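Local coordinates for Alpha/beta hydrolase (Legionella pneumophila subsp. pneumophila str. Philadelphia 1, PDB 4EZI), which is an alpha/beta-hydrolase-fold protein of uncharacterised function, possibly a lipase acting on triacylglycerols, at residues A[201-205]-A[325-329]; A[301-306]-A[332-337]; A[310-316]-A[340-346]; A[167-173]-A[196-200]. Residues are numbered along the deposited sequence.

How the interactions relate
Following the chain, interaction 4 comes first: it joins the turn after strand 162-168 to the end of strand 193-197, closing a beta-alpha-beta unit around helix 170-185. The chain then leaves strand 193-197 through Tyr-201, which opens interaction 1; this closes on helix 323-334 after 119 intervening residues, about half of them helical. Interactions 2 and 3 begin inside that long loop and end beyond it, so the segments of 1, 2 and 3 cross rather than nest. Interaction 3 pairs the last two sheet strands. Interactions 1 and 2 hold helix 323-334, the connection between those strands, at successive levels, and Tyr-302 touches Met-328 and Ala-329.

Interaction 1 (A[201-205]-A[325-329]); sequences YGWEE and GAEMA
This is a buried, mostly apolar contact between the loop leaving strand 193-197 of the alpha/beta-hydrolase sheet and one side of helix 323-334. Tyr-201 is extended (phi/psi -126/125), Gly-202 has positive phi (90/126) and occupies the N-cap of the helix starting at Trp-203, while 325-329 is regular helix with Ala-329 N bonded to Gly-325 O at 2.9 Å. The backbones come closest at Tyr-201 and Gly-325, CA to CA 4.7 Å. A side chain on Gly-325 would run into Tyr-201 O. With chi1 m, the Tyr-201 ring lies along the helix: CD2 is 3.5 Å from Ala-326 CA and CD1 3.5 Å from Ala-329 CB. Met-328, a selenomethionine with chi1 and chi2 t and chi3 p, extends to the 201-202 backbone, its CE 3.7 Å from both Tyr-201 O and Gly-202 CA, and its SE 3.4 Å from Glu-205 OE2. Tyr-201 and Ala-329 also touch Leu-312 of strand 310-314, so the loop and helix 323-334 meet over the sheet.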
loop_
_atom_site.group_PDB
_atom_site.type_symbol
_atom_site.label_atom_id
_atom_site.label_comp_id
_atom_site.label_asym_id
_atom_site.label_seq_id
_atom_site.Cartn_x
_atom_site.Cartn_y
_atom_site.Cartn_z
ATOM N N TYR A 201 -4.640 0.080 -11.484
ATOM C CA TYR A 201 -3.769 -0.117 -12.614
ATOM C C TYR A 201 -4.231 0.753 -13.782
ATOM O O TYR A 201 -5.383 0.697 -14.191
ATOM C CB TYR A 201 -3.758 -1.571 -13.105
ATOM C CG TYR A 201 -3.315 -2.614 -12.089
ATOM C CD1 TYR A 201 -1.969 -2.922 -11.901
ATOM C CD2 TYR A 201 -4.247 -3.279 -11.339
ATOM C CE1 TYR A 201 -1.581 -3.918 -10.976
ATOM C CE2 TYR A 201 -3.878 -4.253 -10.416
ATOM C CZ TYR A 201 -2.542 -4.546 -10.221
ATOM O OH TYR A 201 -2.156 -5.483 -9.296
ATOM N N GLY A 202 -3.313 1.557 -14.281
ATOM C CA GLY A 202 -3.521 2.344 -15.485
ATOM C C GLY A 202 -4.108 3.710 -15.219
ATOM O O GLY A 202 -5.174 3.844 -14.601
ATOM N N TRP A 203 -3.437 4.741 -15.719
ATOM C CA TRP A 203 -3.893 6.111 -15.518
ATOM C C TRP A 203 -5.271 6.326 -16.144
ATOM O O TRP A 203 -6.195 6.771 -15.479
ATOM C CB TRP A 203 -2.874 7.071 -16.110
ATOM C CG TRP A 203 -3.307 8.484 -16.059
ATOM C CD1 TRP A 203 -3.629 9.277 -17.115
ATOM C CD2 TRP A 203 -3.542 9.269 -14.880
ATOM N NE1 TRP A 203 -4.019 10.523 -16.678
ATOM C CE2 TRP A 203 -3.980 10.539 -15.312
ATOM C CE3 TRP A 203 -3.424 9.033 -13.501
ATOM C CZ2 TRP A 203 -4.299 11.554 -14.419
ATOM C CZ3 TRP A 203 -3.727 10.042 -12.619
ATOM C CH2 TRP A 203 -4.164 11.292 -13.079
ATOM N N GLU A 204 -5.389 6.028 -17.435
ATOM C CA GLU A 204 -6.670 6.246 -18.104
ATOM C C GLU A 204 -7.783 5.373 -17.498
ATOM O O GLU A 204 -8.895 5.824 -17.254
ATOM C CB GLU A 204 -6.540 6.020 -19.617
ATOM C CG GLU A 204 -7.853 6.323 -20.391
ATOM C CD GLU A 204 -7.736 6.147 -21.903
ATOM O OE1 GLU A 204 -6.706 5.601 -22.385
ATOM O OE2 GLU A 204 -8.696 6.572 -22.600
ATOM N N GLU A 205 -7.477 4.102 -17.272
ATOM C CA GLU A 205 -8.459 3.167 -16.728
ATOM C C GLU A 205 -8.960 3.631 -15.353
ATOM O O GLU A 205 -10.164 3.617 -15.064
ATOM C CB GLU A 205 -7.896 1.740 -16.657
ATOM C CG GLU A 205 -7.640 1.086 -18.035
ATOM C CD GLU A 205 -6.427 1.658 -18.804
ATOM O OE1 GLU A 205 -5.503 2.285 -18.213
ATOM O OE2 GLU A 205 -6.391 1.438 -20.050
ATOM N N GLY A 325 -8.441 -2.868 -15.078
ATOM C CA GLY A 325 -7.038 -2.494 -14.978
ATOM C C GLY A 325 -6.156 -3.678 -14.576
ATOM O O GLY A 325 -5.071 -3.871 -15.111
ATOM N N ALA A 326 -6.647 -4.494 -13.652
ATOM C CA ALA A 326 -5.900 -5.694 -13.235
ATOM C C ALA A 326 -5.746 -6.656 -14.414
ATOM O O ALA A 326 -4.673 -7.238 -14.619
ATOM C CB ALA A 326 -6.585 -6.379 -12.062
ATOM N N GLU A 327 -6.798 -6.804 -15.205
ATOM C CA GLU A 327 -6.755 -7.695 -16.367
ATOM C C GLU A 327 -5.731 -7.204 -17.388
ATOM O O GLU A 327 -4.915 -7.972 -17.918
ATOM C CB GLU A 327 -8.146 -7.836 -16.978
ATOM C CG GLU A 327 -9.091 -8.595 -16.081
ATOM C CD GLU A 327 -10.536 -8.602 -16.532
ATOM O OE1 GLU A 327 -11.006 -7.553 -17.038
ATOM O OE2 GLU A 327 -11.208 -9.639 -16.313
HETATM N N MSE A 328 -5.723 -5.900 -17.624
HETATM C CA MSE A 328 -4.747 -5.265 -18.515
HETATM C C MSE A 328 -3.321 -5.482 -18.009
HETATM O O MSE A 328 -2.418 -5.866 -18.757
HETATM C CB MSE A 328 -5.046 -3.771 -18.597
HETATM C CG MSE A 328 -3.977 -2.955 -19.286
HETATM SE SE MSE A 328 -4.341 -1.079 -19.000
HETATM C CE MSE A 328 -3.809 -0.980 -17.122
ATOM N N ALA A 329 -3.099 -5.262 -16.708
ATOM C CA ALA A 329 -1.771 -5.441 -16.115
ATOM C C ALA A 329 -1.328 -6.901 -16.224
ATOM O O ALA A 329 -0.160 -7.176 -16.525
ATOM C CB ALA A 329 -1.771 -4.993 -14.660
#

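Interaction 2 (A[301-306]-A[332-337]); sequences HYDFKP and SFRKYS
Phe-333 (chi1 m) pushes its ring edge into the face of Phe-304, centroids 5.1 Å apart and planes at 85°, an edge-to-face (T-shaped) pair. In this alpha/beta-hydrolase fold the contact joins the irregular loop ahead of strand 310-314 to the C-terminal end of helix 323-334, near the protein surface. The loop runs past the helix end in the same direction, CA to CA 5.9 Å for Asp-303 and Ser-332 and 5.3 Å for Lys-305 and Tyr-336. Phe-304, chi1 p, starts away from the helix but its ring swings back, CE1 to Phe-333 CE1 3.6 Å, and beyond the contact it meets Ile-176 of helix 170-185. The backbone of Tyr-302 covers a face of the Phe-333 ring, CA to CZ 3.6 Å, while Pro-306 CG approaches Phe-333 CD1 at 3.8 Å. Pro-306 CD also packs on Tyr-336 CB at 3.8 Å. Ser-332 OG (chi1 t) donates to Tyr-302 O at 2.6 Å. On the solvent side Asp-303, chi1 t, collects two donors on a single oxygen: Lys-335 NZ makes a salt bridge to OD1 at 2.8 Å, and Tyr-336 OH, its side chain in m, donates to the same Asp-303 OD1 at 2.6 Å.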
loop_
_atom_site.group_PDB
_atom_site.type_symbol
_atom_site.label_atom_id
_atom_site.label_comp_id
_atom_site.label_asym_id
_atom_site.label_seq_id
_atom_site.Cartn_x
_atom_site.Cartn_y
_atom_site.Cartn_z
ATOM N N HIS A 301 2.756 1.397 -14.104
ATOM C CA HIS A 301 3.836 0.510 -13.678
ATOM C C HIS A 301 3.413 -0.941 -13.804
ATOM O O HIS A 301 3.401 -1.693 -12.850
ATOM C CB HIS A 301 4.259 0.856 -12.249
ATOM C CG HIS A 301 4.817 2.237 -12.127
ATOM N ND1 HIS A 301 6.154 2.518 -12.305
ATOM C CD2 HIS A 301 4.214 3.424 -11.862
ATOM C CE1 HIS A 301 6.351 3.818 -12.170
ATOM N NE2 HIS A 301 5.185 4.392 -11.924
ATOM N N TYR A 302 3.067 -1.331 -15.014
ATOM C CA TYR A 302 2.651 -2.692 -15.263
ATOM C C TYR A 302 3.350 -3.262 -16.489
ATOM O O TYR A 302 2.862 -4.229 -17.063
ATOM C CB TYR A 302 1.127 -2.781 -15.382
ATOM C CG TYR A 302 0.536 -1.795 -16.359
ATOM C CD1 TYR A 302 0.482 -2.099 -17.700
ATOM C CD2 TYR A 302 0.053 -0.545 -15.946
ATOM C CE1 TYR A 302 -0.025 -1.192 -18.634
ATOM C CE2 TYR A 302 -0.463 0.365 -16.877
ATOM C CZ TYR A 302 -0.495 0.030 -18.215
ATOM O OH TYR A 302 -0.996 0.916 -19.159
ATOM N N ASP A 303 4.502 -2.697 -16.830
ATOM C CA ASP A 303 5.248 -3.117 -18.016
ATOM C C ASP A 303 6.732 -3.258 -17.725
ATOM O O ASP A 303 7.584 -2.655 -18.383
ATOM C CB ASP A 303 5.023 -2.106 -19.145
ATOM C CG ASP A 303 5.518 -2.612 -20.498
ATOM O OD1 ASP A 303 5.532 -3.847 -20.728
ATOM O OD2 ASP A 303 5.876 -1.752 -21.340
ATOM N N PHE A 304 7.043 -4.066 -16.722
ATOM C CA PHE A 304 8.407 -4.432 -16.388
ATOM C C PHE A 304 8.446 -5.933 -16.159
ATOM O O PHE A 304 7.426 -6.565 -15.909
ATOM C CB PHE A 304 8.921 -3.677 -15.161
ATOM C CG PHE A 304 8.172 -3.975 -13.878
ATOM C CD1 PHE A 304 7.052 -3.238 -13.535
ATOM C CD2 PHE A 304 8.608 -4.981 -13.016
ATOM C CE1 PHE A 304 6.367 -3.506 -12.348
ATOM C CE2 PHE A 304 7.924 -5.243 -11.833
ATOM C CZ PHE A 304 6.815 -4.497 -11.499
ATOM N N LYS A 305 9.639 -6.508 -16.299
ATOM C CA LYS A 305 9.823 -7.925 -16.090
ATOM C C LYS A 305 9.794 -8.262 -14.604
ATOM O O LYS A 305 10.652 -7.784 -13.851
ATOM C CB LYS A 305 11.152 -8.378 -16.695
ATOM C CG LYS A 305 11.398 -9.885 -16.571
ATOM C CD LYS A 305 12.731 -10.298 -17.186
ATOM C CE LYS A 305 12.942 -11.798 -17.074
ATOM N NZ LYS A 305 14.368 -12.185 -17.337
ATOM N N PRO A 306 8.834 -9.100 -14.188
ATOM C CA PRO A 306 8.834 -9.500 -12.775
ATOM C C PRO A 306 9.993 -10.439 -12.496
ATOM O O PRO A 306 10.343 -11.282 -13.342
ATOM C CB PRO A 306 7.521 -10.246 -12.615
ATOM C CG PRO A 306 6.707 -9.920 -13.778
ATOM C CD PRO A 306 7.638 -9.590 -14.889
ATOM N N SER A 332 -0.090 -7.629 -19.654
ATOM C CA SER A 332 1.178 -6.952 -19.825
ATOM C C SER A 332 2.345 -7.702 -19.161
ATOM O O SER A 332 3.385 -7.921 -19.779
ATOM C CB SER A 332 1.063 -5.501 -19.335
ATOM O OG SER A 332 2.261 -4.787 -19.552
ATOM N N PHE A 333 2.163 -8.109 -17.908
ATOM C CA PHE A 333 3.215 -8.817 -17.213
ATOM C C PHE A 333 3.495 -10.199 -17.824
ATOM O O PHE A 333 4.622 -10.682 -17.792
ATOM C CB PHE A 333 2.862 -8.997 -15.742
ATOM C CG PHE A 333 3.053 -7.755 -14.896
ATOM C CD1 PHE A 333 4.307 -7.174 -14.782
ATOM C CD2 PHE A 333 1.988 -7.196 -14.190
ATOM C CE1 PHE A 333 4.513 -6.066 -13.977
ATOM C CE2 PHE A 333 2.207 -6.079 -13.372
ATOM C CZ PHE A 333 3.463 -5.519 -13.262
ATOM N N ARG A 334 2.452 -10.836 -18.341
ATOM C CA ARG A 334 2.598 -12.141 -18.992
ATOM C C ARG A 334 3.490 -12.111 -20.228
ATOM O O ARG A 334 3.993 -13.170 -20.627
ATOM C CB ARG A 334 1.237 -12.733 -19.346
ATOM C CG ARG A 334 0.439 -13.203 -18.149
ATOM C CD ARG A 334 0.908 -14.535 -17.611
ATOM N NE ARG A 334 0.581 -15.617 -18.532
ATOM C CZ ARG A 334 0.715 -16.908 -18.242
ATOM N NH1 ARG A 334 1.146 -17.292 -17.044
ATOM N NH2 ARG A 334 0.412 -17.820 -19.148
ATOM N N LYS A 335 3.729 -10.932 -20.821
ATOM C CA LYS A 335 4.706 -10.825 -21.923
ATOM C C LYS A 335 6.104 -11.233 -21.465
ATOM O O LYS A 335 6.925 -11.640 -22.278
ATOM C CB LYS A 335 4.801 -9.402 -22.475
ATOM C CG LYS A 335 3.556 -8.829 -23.092
ATOM C CD LYS A 335 3.852 -7.516 -23.854
ATOM C CE LYS A 335 4.700 -6.478 -23.086
ATOM N NZ LYS A 335 4.064 -5.981 -21.828
ATOM N N TYR A 336 6.384 -11.104 -20.166
ATOM C CA TYR A 336 7.732 -11.218 -19.617
ATOM C C TYR A 336 7.959 -12.491 -18.819
ATOM O O TYR A 336 9.107 -12.908 -18.652
ATOM C CB TYR A 336 8.020 -10.042 -18.685
ATOM C CG TYR A 336 7.962 -8.712 -19.356
ATOM C CD1 TYR A 336 8.941 -8.318 -20.249
ATOM C CD2 TYR A 336 6.906 -7.846 -19.125
ATOM C CE1 TYR A 336 8.875 -7.084 -20.884
ATOM C CE2 TYR A 336 6.834 -6.623 -19.738
ATOM C CZ TYR A 336 7.823 -6.242 -20.613
ATOM O OH TYR A 336 7.772 -5.027 -21.247
ATOM N N SER A 337 6.892 -13.088 -18.298
ATOM C CA SER A 337 7.011 -14.236 -17.406
ATOM C C SER A 337 5.744 -15.076 -17.384
ATOM O O SER A 337 4.621 -14.544 -17.436
ATOM C CB SER A 337 7.340 -13.773 -15.971
ATOM O OG SER A 337 7.369 -14.867 -15.064
#

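Interaction 3 (A[310-316]-A[340-346]); sequences LLLVGTK and VWIKSVS
Strands 310-314 and 340-344 lie side by side in parallel, axes 4.7 Å apart at closest and 14° between directions, in register from Leu-310/Val-340 to Gly-314/Ser-344. Five backbone hydrogen bonds form the ladder: Trp-341 N to Leu-310 O 2.9 Å, Leu-312 N to Trp-341 O 2.9 Å, Lys-343 N to Leu-312 O 3.0 Å, Gly-314 N to Lys-343 O 3.0 Å and Val-345 N to Gly-314 O 2.9 Å. The intervening Leu-311 and Val-313 bond backbone to backbone with Val-194, Pro-196 and Ser-198 instead. Past the strand ends, Lys-316 N donates to Ser-344 OG (chi1 t) at 3.1 Å and weakly to Ser-346 O at 3.0 Å; Thr-315 OG1 turns to Leu-349 O. Leu-311 CD1 lies 4.0 Å from Trp-341 CB, and Val-313 CG2 4.1 Å from Val-345 CG1. The pair completes a beta-alpha-beta unit at one edge of the sheet: helix 355-370 covers the face with Leu-311 and Val-313, and helix 323-334 that with Leu-310 and Ile-342.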
loop_
_atom_site.group_PDB
_atom_site.type_symbol
_atom_site.label_atom_id
_atom_site.label_comp_id
_atom_site.label_asym_id
_atom_site.label_seq_id
_atom_site.Cartn_x
_atom_site.Cartn_y
_atom_site.Cartn_z
ATOM N N LEU A 310 4.241 -13.628 -9.216
ATOM C CA LEU A 310 3.387 -12.457 -9.080
ATOM C C LEU A 310 1.918 -12.844 -9.192
ATOM O O LEU A 310 1.504 -13.430 -10.194
ATOM C CB LEU A 310 3.752 -11.433 -10.157
ATOM C CG LEU A 310 2.907 -10.167 -10.256
ATOM C CD1 LEU A 310 3.036 -9.329 -8.988
ATOM C CD2 LEU A 310 3.320 -9.371 -11.494
ATOM N N LEU A 311 1.150 -12.454 -8.176
ATOM C CA LEU A 311 -0.282 -12.688 -8.128
ATOM C C LEU A 311 -1.016 -11.352 -8.050
ATOM O O LEU A 311 -0.852 -10.650 -7.080
ATOM C CB LEU A 311 -0.671 -13.539 -6.911
ATOM C CG LEU A 311 -2.170 -13.711 -6.673
ATOM C CD1 LEU A 311 -2.833 -14.450 -7.800
ATOM C CD2 LEU A 311 -2.483 -14.367 -5.332
ATOM N N LEU A 312 -1.839 -11.025 -9.041
ATOM C CA LEU A 312 -2.674 -9.834 -8.988
ATOM C C LEU A 312 -4.032 -10.306 -8.486
ATOM O O LEU A 312 -4.752 -11.001 -9.213
ATOM C CB LEU A 312 -2.804 -9.188 -10.374
ATOM C CG LEU A 312 -1.515 -8.966 -11.160
ATOM C CD1 LEU A 312 -1.850 -8.191 -12.454
ATOM C CD2 LEU A 312 -0.428 -8.266 -10.308
ATOM N N VAL A 313 -4.372 -9.979 -7.245
ATOM C CA VAL A 313 -5.577 -10.512 -6.621
ATOM C C VAL A 313 -6.511 -9.378 -6.172
ATOM O O VAL A 313 -6.086 -8.446 -5.494
ATOM C CB VAL A 313 -5.227 -11.506 -5.483
ATOM C CG1 VAL A 313 -4.201 -10.927 -4.480
ATOM C CG2 VAL A 313 -6.485 -11.999 -4.795
ATOM N N GLY A 314 -7.785 -9.508 -6.534
ATOM C CA GLY A 314 -8.776 -8.486 -6.268
ATOM C C GLY A 314 -10.166 -9.058 -6.336
ATOM O O GLY A 314 -10.356 -10.259 -6.087
ATOM N N THR A 315 -11.129 -8.214 -6.695
ATOM C CA THR A 315 -12.520 -8.596 -6.771
ATOM C C THR A 315 -13.175 -7.942 -7.981
ATOM O O THR A 315 -13.064 -6.729 -8.185
ATOM C CB THR A 315 -13.322 -8.241 -5.507
ATOM O OG1 THR A 315 -14.714 -8.513 -5.757
ATOM C CG2 THR A 315 -13.122 -6.769 -5.045
ATOM N N LYS A 316 -13.862 -8.732 -8.799
ATOM C CA LYS A 316 -14.630 -8.207 -9.907
ATOM C C LYS A 316 -15.808 -7.348 -9.445
ATOM O O LYS A 316 -16.371 -6.588 -10.241
ATOM C CB LYS A 316 -15.088 -9.335 -10.865
ATOM C CG LYS A 316 -13.941 -9.923 -11.645
ATOM C CD LYS A 316 -14.364 -11.137 -12.452
ATOM C CE LYS A 316 -13.241 -11.666 -13.307
ATOM N NZ LYS A 316 -13.730 -12.799 -14.149
ATOM N N VAL A 340 3.030 -15.613 -13.389
ATOM C CA VAL A 340 2.126 -14.470 -13.208
ATOM C C VAL A 340 0.713 -15.025 -13.264
ATOM O O VAL A 340 0.368 -15.766 -14.214
ATOM C CB VAL A 340 2.309 -13.403 -14.325
ATOM C CG1 VAL A 340 1.303 -12.236 -14.141
ATOM C CG2 VAL A 340 3.732 -12.892 -14.368
ATOM N N TRP A 341 -0.076 -14.688 -12.252
ATOM C CA TRP A 341 -1.450 -15.138 -12.150
ATOM C C TRP A 341 -2.354 -13.972 -11.776
ATOM O O TRP A 341 -1.910 -12.991 -11.192
ATOM C CB TRP A 341 -1.563 -16.256 -11.113
ATOM C CG TRP A 341 -0.709 -17.456 -11.428
ATOM C CD1 TRP A 341 -1.057 -18.526 -12.193
ATOM C CD2 TRP A 341 0.644 -17.665 -11.030
ATOM N NE1 TRP A 341 -0.006 -19.407 -12.269
ATOM C CE2 TRP A 341 1.049 -18.912 -11.555
ATOM C CE3 TRP A 341 1.547 -16.943 -10.254
ATOM C CZ2 TRP A 341 2.318 -19.424 -11.357
ATOM C CZ3 TRP A 341 2.811 -17.456 -10.058
ATOM C CH2 TRP A 341 3.186 -18.702 -10.594
ATOM N N ILE A 342 -3.628 -14.135 -12.092
ATOM C CA ILE A 342 -4.666 -13.184 -11.724
ATOM C C ILE A 342 -5.801 -13.968 -11.060
ATOM O O ILE A 342 -6.148 -15.077 -11.478
ATOM C CB ILE A 342 -5.177 -12.359 -12.949
ATOM C CG1 ILE A 342 -6.134 -11.268 -12.475
ATOM C CG2 ILE A 342 -5.804 -13.249 -14.057
ATOM C CD1 ILE A 342 -6.523 -10.289 -13.593
ATOM N N LYS A 343 -6.348 -13.398 -9.985
ATOM C CA LYS A 343 -7.405 -14.032 -9.225
ATOM C C LYS A 343 -8.419 -13.000 -8.753
ATOM O O LYS A 343 -8.044 -11.967 -8.193
ATOM C CB LYS A 343 -6.807 -14.743 -7.999
ATOM C CG LYS A 343 -7.788 -15.252 -6.988
ATOM C CD LYS A 343 -8.583 -16.425 -7.463
ATOM C CE LYS A 343 -9.455 -16.953 -6.315
ATOM N NZ LYS A 343 -10.400 -18.012 -6.756
ATOM N N SER A 344 -9.682 -13.325 -8.966
ATOM C CA SER A 344 -10.814 -12.601 -8.391
ATOM C C SER A 344 -11.431 -13.447 -7.295
ATOM O O SER A 344 -11.748 -14.632 -7.504
ATOM C CB SER A 344 -11.892 -12.317 -9.452
ATOM O OG SER A 344 -13.029 -11.753 -8.831
ATOM N N VAL A 345 -11.642 -12.831 -6.135
ATOM C CA VAL A 345 -12.238 -13.510 -5.007
ATOM C C VAL A 345 -13.770 -13.494 -5.029
ATOM O O VAL A 345 -14.395 -14.207 -4.218
ATOM C CB VAL A 345 -11.742 -12.940 -3.645
ATOM C CG1 VAL A 345 -10.258 -13.068 -3.549
ATOM C CG2 VAL A 345 -12.191 -11.491 -3.443
ATOM N N SER A 346 -14.381 -12.729 -5.936
ATOM C CA SER A 346 -15.831 -12.583 -5.996
ATOM C C SER A 346 -16.228 -11.839 -7.250
ATOM O O SER A 346 -15.465 -10.997 -7.746
ATOM C CB SER A 346 -16.331 -11.759 -4.787
ATOM O OG SER A 346 -17.756 -11.627 -4.779
#

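Interaction 4 (A[167-173]-A[196-200]); sequences GYSEGGF and PGSAP
Gly-167, fully extended (phi/psi -175/178), accepts a hydrogen bond from Gly-197 N at its carbonyl O, 2.8 Å; a side chain here would strike Gly-171 O. Tyr-168 continues extended in parallel beside Gly-197, CA to CA 4.4 Å, and its CA makes a 3.3 Å CA-H...O contact with Gly-197 O. With chi1 t, its OH comes 2.9 Å from Ser-198 OG, a weak bond at best; the stronger partner of this hydroxyl is His-351 O. At Ser-169 the backbone turns sharply, phi/psi 64/-123, and its N donates to Gly-197 O at 2.9 Å. This strained strand-to-helix turn, with glycines two residues before and after the serine, fits the nucleophile elbow (GxSxG) of alpha/beta hydrolases. Ser-169, chi1 t, points away from 196-200, and its OG is hydrogen-bonded to His-351 NE2, consistent with a Ser-His-Asp triad completed by Asp-318. A bound PEG lies about 4 Å from this side chain. Helix follows from Glu-170. Gly-172 sits against Pro-196 and Ala-199, CA 4.2 Å from Pro-196 CA and C 3.6 Å from Ala-199 CB; a side chain would clash with Gly-197 O and Ala-199 CB. Phe-173, chi1 t, ends the segment with its CB 4.0 Å from Pro-200 CD and its ring edge toward Pro-200 O, CD2 to O 4.0 Å.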
loop_
_atom_site.group_PDB
_atom_site.type_symbol
_atom_site.label_atom_id
_atom_site.label_comp_id
_atom_site.label_asym_id
_atom_site.label_seq_id
_atom_site.Cartn_x
_atom_site.Cartn_y
_atom_site.Cartn_z
ATOM N N GLY A 167 0.220 -5.792 -0.370
ATOM C CA GLY A 167 -0.437 -4.586 0.075
ATOM C C GLY A 167 -1.842 -4.564 -0.457
ATOM O O GLY A 167 -2.222 -5.449 -1.225
ATOM N N TYR A 168 -2.612 -3.530 -0.103
ATOM C CA TYR A 168 -4.003 -3.424 -0.578
ATOM C C TYR A 168 -4.252 -2.003 -1.019
ATOM O O TYR A 168 -3.858 -1.052 -0.355
ATOM C CB TYR A 168 -4.988 -3.805 0.534
ATOM C CG TYR A 168 -6.368 -4.168 0.010
ATOM C CD1 TYR A 168 -6.575 -5.398 -0.589
ATOM C CD2 TYR A 168 -7.455 -3.293 0.075
ATOM C CE1 TYR A 168 -7.830 -5.753 -1.091
ATOM C CE2 TYR A 168 -8.693 -3.626 -0.436
ATOM C CZ TYR A 168 -8.870 -4.869 -1.014
ATOM O OH TYR A 168 -10.063 -5.229 -1.574
ATOM N N SER A 169 -4.985 -1.866 -2.118
ATOM C CA SER A 169 -5.513 -0.569 -2.575
ATOM C C SER A 169 -4.326 0.339 -2.919
ATOM O O SER A 169 -3.509 -0.063 -3.760
ATOM C CB SER A 169 -6.517 -0.043 -1.548
ATOM O OG SER A 169 -7.339 0.977 -2.075
ATOM N N GLU A 170 -4.192 1.527 -2.326
ATOM C CA GLU A 170 -2.970 2.315 -2.545
ATOM C C GLU A 170 -1.734 1.432 -2.344
ATOM O O GLU A 170 -0.744 1.570 -3.059
ATOM C CB GLU A 170 -2.881 3.518 -1.587
ATOM C CG GLU A 170 -1.655 4.371 -1.852
ATOM C CD GLU A 170 -1.385 5.450 -0.844
ATOM O OE1 GLU A 170 -1.991 5.464 0.235
ATOM O OE2 GLU A 170 -0.523 6.325 -1.174
ATOM N N GLY A 171 -1.789 0.560 -1.352
ATOM C CA GLY A 171 -0.689 -0.339 -1.062
ATOM C C GLY A 171 -0.424 -1.427 -2.063
ATOM O O GLY A 171 0.687 -1.942 -2.109
ATOM N N GLY A 172 -1.441 -1.762 -2.850
ATOM C CA GLY A 172 -1.193 -2.642 -3.992
ATOM C C GLY A 172 -0.319 -1.946 -5.014
ATOM O O GLY A 172 0.594 -2.542 -5.576
ATOM N N PHE A 173 -0.623 -0.674 -5.268
ATOM C CA PHE A 173 0.231 0.158 -6.110
ATOM C C PHE A 173 1.636 0.289 -5.507
ATOM O O PHE A 173 2.629 0.101 -6.197
ATOM C CB PHE A 173 -0.474 1.500 -6.315
ATOM C CG PHE A 173 0.279 2.504 -7.153
ATOM C CD1 PHE A 173 1.183 3.384 -6.600
ATOM C CD2 PHE A 173 0.028 2.596 -8.507
ATOM C CE1 PHE A 173 1.829 4.328 -7.370
ATOM C CE2 PHE A 173 0.659 3.549 -9.276
ATOM C CZ PHE A 173 1.576 4.397 -8.726
ATOM N N PRO A 196 0.073 -7.950 -4.976
ATOM C CA PRO A 196 -0.698 -6.728 -4.797
ATOM C C PRO A 196 -2.184 -7.032 -4.781
ATOM O O PRO A 196 -2.685 -7.687 -5.683
ATOM C CB PRO A 196 -0.324 -5.890 -6.022
ATOM C CG PRO A 196 -0.024 -6.893 -7.039
ATOM C CD PRO A 196 0.687 -7.998 -6.311
ATOM N N GLY A 197 -2.883 -6.491 -3.779
ATOM C CA GLY A 197 -4.301 -6.667 -3.608
ATOM C C GLY A 197 -5.088 -5.447 -4.030
ATOM O O GLY A 197 -4.808 -4.325 -3.598
ATOM N N SER A 198 -6.072 -5.666 -4.909
ATOM C CA SER A 198 -7.011 -4.635 -5.357
ATOM C C SER A 198 -6.306 -3.310 -5.662
ATOM O O SER A 198 -6.708 -2.249 -5.177
ATOM C CB SER A 198 -8.135 -4.452 -4.332
ATOM O OG SER A 198 -8.826 -5.689 -4.178
ATOM N N ALA A 199 -5.266 -3.383 -6.483
ATOM C CA ALA A 199 -4.503 -2.188 -6.804
ATOM C C ALA A 199 -5.161 -1.422 -7.944
ATOM O O ALA A 199 -5.824 -1.999 -8.806
ATOM C CB ALA A 199 -3.121 -2.555 -7.241
ATOM N N PRO A 200 -4.923 -0.108 -8.016
ATOM C CA PRO A 200 -5.245 0.665 -9.224
ATOM C C PRO A 200 -4.199 0.417 -10.278
ATOM O O PRO A 200 -3.017 0.525 -10.002
ATOM C CB PRO A 200 -5.207 2.117 -8.752
ATOM C CG PRO A 200 -4.203 2.113 -7.628
ATOM C CD PRO A 200 -4.349 0.746 -6.957
#